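Local coordinates for protein putative lipase (Bacteroides thetaiotaomicron VPI-5482, PDB 3BZW) that is a putative lipase of the GDSL-like SGNH-hydrolase family and probably hydrolyses ester bonds, perhaps those of lysophospholipids, at residues Pro39-Gly43 with Asp44-Lys48; Gly145-Asn148 with Ile149-Gln153; Cys191-Ile195 with Asp196-Gln200. All blocks are in the same frame, centred on the assembly; numbering follows the deposited sequence.

Interaction 1 (Pro39-Gly43 with Asp44-Lys48); sequences PNCYG and DNIKK
Lys48, the N-cap residue of helix 49-57, curls back over Pro39-Gly43, part of the loop between strand 28-33 and that helix, with a type II beta turn from Asn40 to Gly43. Its ammonium group collects backbone carbonyls. Lys48 NZ donates to Pro39 O at 2.8 Å from above the carbonyl plane. Lys48 NZ also donates to Cys41 O (3.0 Å) and to Ile46 O. A bend at chi2 (71°) turns the aliphatic chain back toward these oxygens before it runs out extended. With an alanine here, the carbonyls of Pro39, Cys41 and Ile46 would probably lose their common donor, and the loop would be held less firmly. Backbone bonds add to this: Gly43 N closes the turn on Asn40 O, and Asn45 N reaches Tyr42 O.

The apolar contacts gather at Ile46, whose CD1 meets the Tyr42 ring obliquely and lies 4.2 Å from Cys41 SG. Tyr42 stacks on Tyr234 and bonds through its hydroxyl to Asp239, while Cys41 touches Ser35. As in other SGNH hydrolases, the Gly-Asp-Ser and Asp-x-x-His motifs holding Ser35 and Asp239 probably mark the active site, which the loop flanks. At the ring, the nearest approach is Tyr42 CD2 to Ile46 CD1, 3.6 Å.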
loop_
_atom_site.group_PDB
_atom_site.type_symbol
_atom_site.label_atom_id
_atom_site.label_comp_id
_atom_site.label_asym_id
_atom_site.label_seq_id
_atom_site.Cartn_x
_atom_site.Cartn_y
_atom_site.Cartn_z
ATOM N N PRO A 39 -36.838 -28.700 8.609
ATOM C CA PRO A 39 -38.279 -28.419 8.644
ATOM C C PRO A 39 -38.778 -28.231 10.077
ATOM O O PRO A 39 -39.779 -27.555 10.312
ATOM C CB PRO A 39 -38.890 -29.664 7.996
ATOM C CG PRO A 39 -37.805 -30.139 7.075
ATOM C CD PRO A 39 -36.569 -29.972 7.916
ATOM N N ASN A 40 -38.067 -28.832 11.027
ATOM C CA ASN A 40 -38.436 -28.777 12.440
ATOM C C ASN A 40 -38.061 -27.505 13.196
ATOM O O ASN A 40 -38.429 -27.354 14.362
ATOM C CB ASN A 40 -37.823 -29.970 13.177
ATOM C CG ASN A 40 -38.414 -31.291 12.743
ATOM O OD1 ASN A 40 -37.830 -32.349 12.980
ATOM N ND2 ASN A 40 -39.579 -31.241 12.110
ATOM N N CYS A 41 -37.331 -26.597 12.553
ATOM C CA CYS A 41 -36.919 -25.365 13.225
ATOM C C CYS A 41 -38.147 -24.567 13.659
ATOM O O CYS A 41 -38.813 -23.947 12.833
ATOM C CB CYS A 41 -36.046 -24.516 12.299
ATOM S SG CYS A 41 -35.267 -23.111 13.132
ATOM N N TYR A 42 -38.432 -24.586 14.961
ATOM C CA TYR A 42 -39.594 -23.900 15.531
ATOM C C TYR A 42 -40.891 -24.458 14.939
ATOM O O TYR A 42 -41.917 -23.779 14.882
ATOM C CB TYR A 42 -39.493 -22.389 15.304
ATOM C CG TYR A 42 -38.472 -21.721 16.205
ATOM C CD1 TYR A 42 -38.685 -21.620 17.582
ATOM C CD2 TYR A 42 -37.279 -21.225 15.687
ATOM C CE1 TYR A 42 -37.727 -21.039 18.423
ATOM C CE2 TYR A 42 -36.316 -20.643 16.515
ATOM C CZ TYR A 42 -36.543 -20.553 17.879
ATOM O OH TYR A 42 -35.585 -19.986 18.693
ATOM N N GLY A 43 -40.825 -25.716 14.508
ATOM C CA GLY A 43 -41.979 -26.381 13.933
ATOM C C GLY A 43 -42.648 -25.620 12.806
ATOM O O GLY A 43 -41.990 -25.158 11.874
ATOM N N ASP A 44 -43.965 -25.488 12.899
ATOM C CA ASP A 44 -44.734 -24.788 11.882
ATOM C C ASP A 44 -44.740 -23.276 12.062
ATOM O O ASP A 44 -45.449 -22.570 11.346
ATOM C CB ASP A 44 -46.175 -25.298 11.859
ATOM C CG ASP A 44 -46.263 -26.779 11.549
ATOM O OD1 ASP A 44 -45.536 -27.242 10.642
ATOM O OD2 ASP A 44 -47.065 -27.477 12.204
ATOM N N ASN A 45 -43.963 -22.774 13.017
ATOM C CA ASN A 45 -43.903 -21.335 13.235
ATOM C C ASN A 45 -43.085 -20.656 12.142
ATOM O O ASN A 45 -43.158 -19.439 11.962
ATOM C CB ASN A 45 -43.294 -21.021 14.601
ATOM C CG ASN A 45 -44.207 -21.407 15.739
ATOM O OD1 ASN A 45 -43.983 -22.408 16.424
ATOM N ND2 ASN A 45 -45.257 -20.623 15.938
ATOM N N ILE A 46 -42.309 -21.454 11.417
ATOM C CA ILE A 46 -41.475 -20.940 10.338
ATOM C C ILE A 46 -41.676 -21.710 9.036
ATOM O O ILE A 46 -41.597 -22.938 9.012
ATOM C CB ILE A 46 -39.968 -21.023 10.698
ATOM C CG1 ILE A 46 -39.666 -20.144 11.914
ATOM C CG2 ILE A 46 -39.119 -20.591 9.500
ATOM C CD1 ILE A 46 -38.226 -20.227 12.382
ATOM N N LYS A 47 -41.950 -20.977 7.961
ATOM C CA LYS A 47 -42.101 -21.577 6.640
ATOM C C LYS A 47 -40.710 -21.408 6.035
ATOM O O LYS A 47 -40.215 -20.284 5.914
ATOM C CB LYS A 47 -43.146 -20.818 5.820
ATOM C CG LYS A 47 -43.424 -21.415 4.448
ATOM C CD LYS A 47 -44.594 -20.710 3.779
ATOM C CE LYS A 47 -44.899 -21.307 2.416
ATOM N NZ LYS A 47 -46.037 -20.607 1.758
ATOM N N LYS A 48 -40.078 -22.522 5.674
ATOM C CA LYS A 48 -38.720 -22.491 5.133
ATOM C C LYS A 48 -38.574 -22.116 3.658
ATOM O O LYS A 48 -39.503 -22.272 2.861
ATOM C CB LYS A 48 -38.023 -23.829 5.412
ATOM C CG LYS A 48 -37.667 -24.047 6.892
ATOM C CD LYS A 48 -38.902 -24.306 7.766
ATOM C CE LYS A 48 -38.531 -24.411 9.243
ATOM N NZ LYS A 48 -39.710 -24.755 10.104
#

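Interaction 2 (Gly145-Asn148 with Ile149-Gln153); sequences GRIN and IGITQ
Ile147 and Ile151, one helical turn apart on helix 143-157, lie side by side and point the same way, with Ile147 presenting its CG2 3.6 Å from Ile151 CD1. In Ile151, CG1 sits anti to the carbonyl carbon (chi1 -65°), and Ile151 CG1 lies 3.4 Å from Ile147 O. That oxygen also accepts a nearly straight bond from Ile151 N (N-H...O 174°), one of the regular i to i+4 bonds that run from Gly145 to Thr152. Ile149 repeats the pattern on another side of the helix, its CG1 3.3 Å from Gly145 O.

The carbonyl of Asn148 is gripped twice. Thr152 N reaches Asn148 O at 3.1 Å and Thr152 OG1 reaches it at 2.8 Å, from opposite faces of the carbonyl plane.

Further out, Ala205 of helix 195-210 packs on both Ile147 and Ile151, and Pro75 of helix 74-85 touches Ile149. The buried amide of Asn148 is fixed by Trp209 NE1 and by the carbonyls of Val137 and Trp110, while Arg146 NH1 forms a salt bridge with Asp100 and a hydrogen bond with Gln70. The chemistry implies a division of labour: isoleucines supply an apolar surface for the neighbouring helices, and the Thr152 hydroxyl returns its hydrogen to the backbone, giving the hydroxyl a partner within its own helix.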
loop_
_atom_site.group_PDB
_atom_site.type_symbol
_atom_site.label_atom_id
_atom_site.label_comp_id
_atom_site.label_asym_id
_atom_site.label_seq_id
_atom_site.Cartn_x
_atom_site.Cartn_y
_atom_site.Cartn_z
ATOM N N GLY A 145 -10.752 -28.952 5.979
ATOM C CA GLY A 145 -10.687 -30.391 5.793
ATOM C C GLY A 145 -12.074 -30.956 5.551
ATOM O O GLY A 145 -12.261 -31.841 4.716
ATOM N N ARG A 146 -13.055 -30.441 6.287
ATOM C CA ARG A 146 -14.435 -30.896 6.149
ATOM C C ARG A 146 -15.006 -30.523 4.786
ATOM O O ARG A 146 -15.790 -31.273 4.203
ATOM C CB ARG A 146 -15.305 -30.289 7.254
ATOM C CG ARG A 146 -14.951 -30.779 8.644
ATOM C CD ARG A 146 -15.821 -30.113 9.698
ATOM N NE ARG A 146 -15.568 -30.664 11.026
ATOM C CZ ARG A 146 -16.325 -30.419 12.089
ATOM N NH1 ARG A 146 -17.386 -29.629 11.977
ATOM N NH2 ARG A 146 -16.026 -30.965 13.261
ATOM N N ILE A 147 -14.622 -29.354 4.282
ATOM C CA ILE A 147 -15.102 -28.918 2.980
ATOM C C ILE A 147 -14.487 -29.813 1.901
ATOM O O ILE A 147 -15.164 -30.195 0.945
ATOM C CB ILE A 147 -14.750 -27.432 2.720
ATOM C CG1 ILE A 147 -15.563 -26.543 3.670
ATOM C CG2 ILE A 147 -15.061 -27.059 1.275
ATOM C CD1 ILE A 147 -15.204 -25.062 3.611
ATOM N N ASN A 148 -13.210 -30.154 2.061
ATOM C CA ASN A 148 -12.543 -31.022 1.093
ATOM C C ASN A 148 -13.259 -32.371 1.037
ATOM O O ASN A 148 -13.555 -32.882 -0.044
ATOM C CB ASN A 148 -11.074 -31.248 1.471
ATOM C CG ASN A 148 -10.204 -30.032 1.209
ATOM O OD1 ASN A 148 -10.545 -29.166 0.402
ATOM N ND2 ASN A 148 -9.057 -29.976 1.877
ATOM N N ILE A 149 -13.527 -32.943 2.208
ATOM C CA ILE A 149 -14.215 -34.231 2.298
ATOM C C ILE A 149 -15.641 -34.121 1.745
ATOM O O ILE A 149 -16.095 -34.982 0.983
ATOM C CB ILE A 149 -14.304 -34.718 3.764
ATOM C CG1 ILE A 149 -12.908 -35.062 4.288
ATOM C CG2 ILE A 149 -15.243 -35.920 3.857
ATOM C CD1 ILE A 149 -12.851 -35.335 5.787
ATOM N N GLY A 150 -16.336 -33.057 2.135
ATOM C CA GLY A 150 -17.706 -32.852 1.693
ATOM C C GLY A 150 -17.901 -32.673 0.197
ATOM O O GLY A 150 -18.767 -33.313 -0.403
ATOM N N ILE A 151 -17.113 -31.797 -0.414
ATOM C CA ILE A 151 -17.242 -31.576 -1.846
ATOM C C ILE A 151 -16.809 -32.821 -2.623
ATOM O O ILE A 151 -17.373 -33.133 -3.672
ATOM C CB ILE A 151 -16.439 -30.334 -2.295
ATOM C CG1 ILE A 151 -17.042 -29.079 -1.643
ATOM C CG2 ILE A 151 -16.488 -30.192 -3.810
ATOM C CD1 ILE A 151 -16.359 -27.776 -2.020
ATOM N N THR A 152 -15.820 -33.540 -2.102
ATOM C CA THR A 152 -15.360 -34.762 -2.753
ATOM C C THR A 152 -16.512 -35.762 -2.838
ATOM O O THR A 152 -16.802 -36.306 -3.907
ATOM C CB THR A 152 -14.194 -35.403 -1.968
ATOM O OG1 THR A 152 -13.016 -34.606 -2.136
ATOM C CG2 THR A 152 -13.924 -36.825 -2.459
ATOM N N GLN A 153 -17.174 -35.988 -1.707
ATOM C CA GLN A 153 -18.292 -36.923 -1.643
ATOM C C GLN A 153 -19.475 -36.455 -2.486
ATOM O O GLN A 153 -20.148 -37.265 -3.124
ATOM C CB GLN A 153 -18.720 -37.127 -0.187
ATOM C CG GLN A 153 -17.638 -37.792 0.658
ATOM C CD GLN A 153 -17.239 -39.157 0.112
ATOM O OE1 GLN A 153 -16.076 -39.558 0.195
ATOM N NE2 GLN A 153 -18.205 -39.875 -0.444
#

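Interaction 3 (Cys191-Ile195 with Asp196-Gln200); sequences CGEYI and DAYVQ
The Tyr198 ring meets the preceding chain along its edge: Ile195 O lies in the ring plane and Tyr194 O near it, 3.6 Å from Tyr198 CD2. Glu193 approaches the same ring obliquely, its CB 3.7 Å from Tyr198 CE2, and its carboxylate plane is turned 85° from the ring. A bend at chi2 (-82°) brings Glu193 OE1 to 3.4 Å from the methyl CB of Ala197. The phenol oxygen Tyr198 OH has Cys191 SG 3.5 Å away, but it is hydrogen-bonded to Val105 O and by Asn189 ND2; Tyr143 packs against the ring edge-to-face.

Backbone bonds join the loop to the helix. Tyr194 O accepts from Ala197 N, and Ile195 O takes two donors, Tyr198 N at 2.9 Å from above the carbonyl plane and Val199 N at 3.2 Å in it. With CG1 anti to the backbone N (chi1 -180°), Ile195 CG1 lies 4.2 Å from Val199 CG2, and Ile195 CG2 comes 3.4 Å from Asp196 OD1.

A second subunit adds further partners: its Arg134 forms a salt bridge with Asp196 and a cation-pi contact with Tyr194, whose hydroxyl bonds to Glu113 of that subunit. The whole is the incoming loop and the N-terminal part of helix 195-210 in an alpha/beta SGNH-hydrolase fold, where the loop packs on the helix and both join a subunit interface.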
loop_
_atom_site.group_PDB
_atom_site.type_symbol
_atom_site.label_atom_id
_atom_site.label_comp_id
_atom_site.label_asym_id
_atom_site.label_seq_id
_atom_site.Cartn_x
_atom_site.Cartn_y
_atom_site.Cartn_z
ATOM N N CYS A 191 -11.851 -20.513 18.937
ATOM C CA CYS A 191 -10.529 -20.755 18.378
ATOM C C CYS A 191 -9.954 -19.520 17.692
ATOM O O CYS A 191 -9.107 -19.622 16.809
ATOM C CB CYS A 191 -10.524 -21.983 17.440
ATOM S SG CYS A 191 -11.624 -21.977 16.011
ATOM N N GLY A 192 -10.425 -18.354 18.127
ATOM C CA GLY A 192 -9.934 -17.084 17.614
ATOM C C GLY A 192 -10.292 -16.698 16.195
ATOM O O GLY A 192 -9.521 -16.014 15.526
ATOM N N GLU A 193 -11.465 -17.108 15.735
ATOM C CA GLU A 193 -11.893 -16.792 14.378
ATOM C C GLU A 193 -13.231 -16.061 14.360
ATOM O O GLU A 193 -14.093 -16.295 15.212
ATOM C CB GLU A 193 -12.023 -18.081 13.557
ATOM C CG GLU A 193 -10.733 -18.877 13.405
ATOM C CD GLU A 193 -9.831 -18.351 12.304
ATOM O OE1 GLU A 193 -10.127 -17.279 11.733
ATOM O OE2 GLU A 193 -8.817 -19.018 12.012
ATOM N N TYR A 194 -13.393 -15.155 13.401
ATOM C CA TYR A 194 -14.657 -14.449 13.253
ATOM C C TYR A 194 -15.451 -15.286 12.260
ATOM O O TYR A 194 -14.878 -16.106 11.542
ATOM C CB TYR A 194 -14.454 -13.040 12.676
ATOM C CG TYR A 194 -13.856 -12.040 13.642
ATOM C CD1 TYR A 194 -12.545 -11.588 13.488
ATOM C CD2 TYR A 194 -14.609 -11.533 14.707
ATOM C CE1 TYR A 194 -11.995 -10.655 14.366
ATOM C CE2 TYR A 194 -14.065 -10.597 15.592
ATOM C CZ TYR A 194 -12.757 -10.164 15.414
ATOM O OH TYR A 194 -12.207 -9.249 16.288
ATOM N N ILE A 195 -16.763 -15.085 12.221
ATOM C CA ILE A 195 -17.621 -15.818 11.296
ATOM C C ILE A 195 -17.078 -15.680 9.869
ATOM O O ILE A 195 -17.255 -16.573 9.037
ATOM C CB ILE A 195 -19.084 -15.280 11.370
ATOM C CG1 ILE A 195 -19.993 -16.053 10.412
ATOM C CG2 ILE A 195 -19.112 -13.798 11.039
ATOM C CD1 ILE A 195 -20.179 -17.523 10.766
ATOM N N ASP A 196 -16.399 -14.560 9.610
ATOM C CA ASP A 196 -15.807 -14.254 8.302
ATOM C C ASP A 196 -15.018 -15.415 7.698
ATOM O O ASP A 196 -15.150 -15.721 6.514
ATOM C CB ASP A 196 -14.845 -13.067 8.420
ATOM C CG ASP A 196 -15.494 -11.836 9.010
ATOM O OD1 ASP A 196 -16.488 -11.972 9.752
ATOM O OD2 ASP A 196 -14.988 -10.726 8.738
ATOM N N ALA A 197 -14.172 -16.034 8.515
ATOM C CA ALA A 197 -13.335 -17.139 8.062
ATOM C C ALA A 197 -14.145 -18.305 7.515
ATOM O O ALA A 197 -13.732 -18.963 6.559
ATOM C CB ALA A 197 -12.450 -17.619 9.206
ATOM N N TYR A 198 -15.302 -18.553 8.118
ATOM C CA TYR A 198 -16.153 -19.657 7.703
ATOM C C TYR A 198 -16.945 -19.321 6.448
ATOM O O TYR A 198 -17.335 -20.208 5.702
ATOM C CB TYR A 198 -17.068 -20.048 8.865
ATOM C CG TYR A 198 -16.271 -20.465 10.081
ATOM C CD1 TYR A 198 -15.929 -21.806 10.296
ATOM C CD2 TYR A 198 -15.765 -19.508 10.963
ATOM C CE1 TYR A 198 -15.094 -22.178 11.355
ATOM C CE2 TYR A 198 -14.931 -19.869 12.022
ATOM C CZ TYR A 198 -14.596 -21.201 12.209
ATOM O OH TYR A 198 -13.743 -21.546 13.232
ATOM N N VAL A 199 -17.164 -18.032 6.214
ATOM C CA VAL A 199 -17.871 -17.576 5.027
ATOM C C VAL A 199 -16.887 -17.608 3.850
ATOM O O VAL A 199 -17.181 -18.148 2.781
ATOM C CB VAL A 199 -18.387 -16.127 5.226
ATOM C CG1 VAL A 199 -18.916 -15.568 3.918
ATOM C CG2 VAL A 199 -19.480 -16.113 6.287
ATOM N N GLN A 200 -15.705 -17.045 4.071
ATOM C CA GLN A 200 -14.685 -16.982 3.030
ATOM C C GLN A 200 -14.179 -18.335 2.536
ATOM O O GLN A 200 -13.912 -18.495 1.345
ATOM C CB GLN A 200 -13.515 -16.118 3.500
ATOM C CG GLN A 200 -13.885 -14.643 3.718
ATOM C CD GLN A 200 -14.533 -14.001 2.497
ATOM O OE1 GLN A 200 -14.031 -14.117 1.378
ATOM N NE2 GLN A 200 -15.652 -13.308 2.712
#

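In the fold
The three contacts follow one another along the chain and illustrate how local bonds within each contact combine with packing on other parts of an alpha/beta fold. Interactions 2 and 3 are neighbours, with centres about 18 Å and nearest atoms about 6 Å apart. Helix 195-210 connects them: it begins in interaction 3, and its later residues Ala205 and Trp209 pack on interaction 2. Asp100 is a second connection, pairing with Arg146 and touching Tyr198. Interactions 1 and 2 lie on opposite sides of the chain's centre, their centres about 28 Å apart; the centre of interaction 1 is about 27 Å from that of interaction 3. Interaction 1 borders the probable active site through Ser35 and Asp239, whereas interaction 3 meets another subunit.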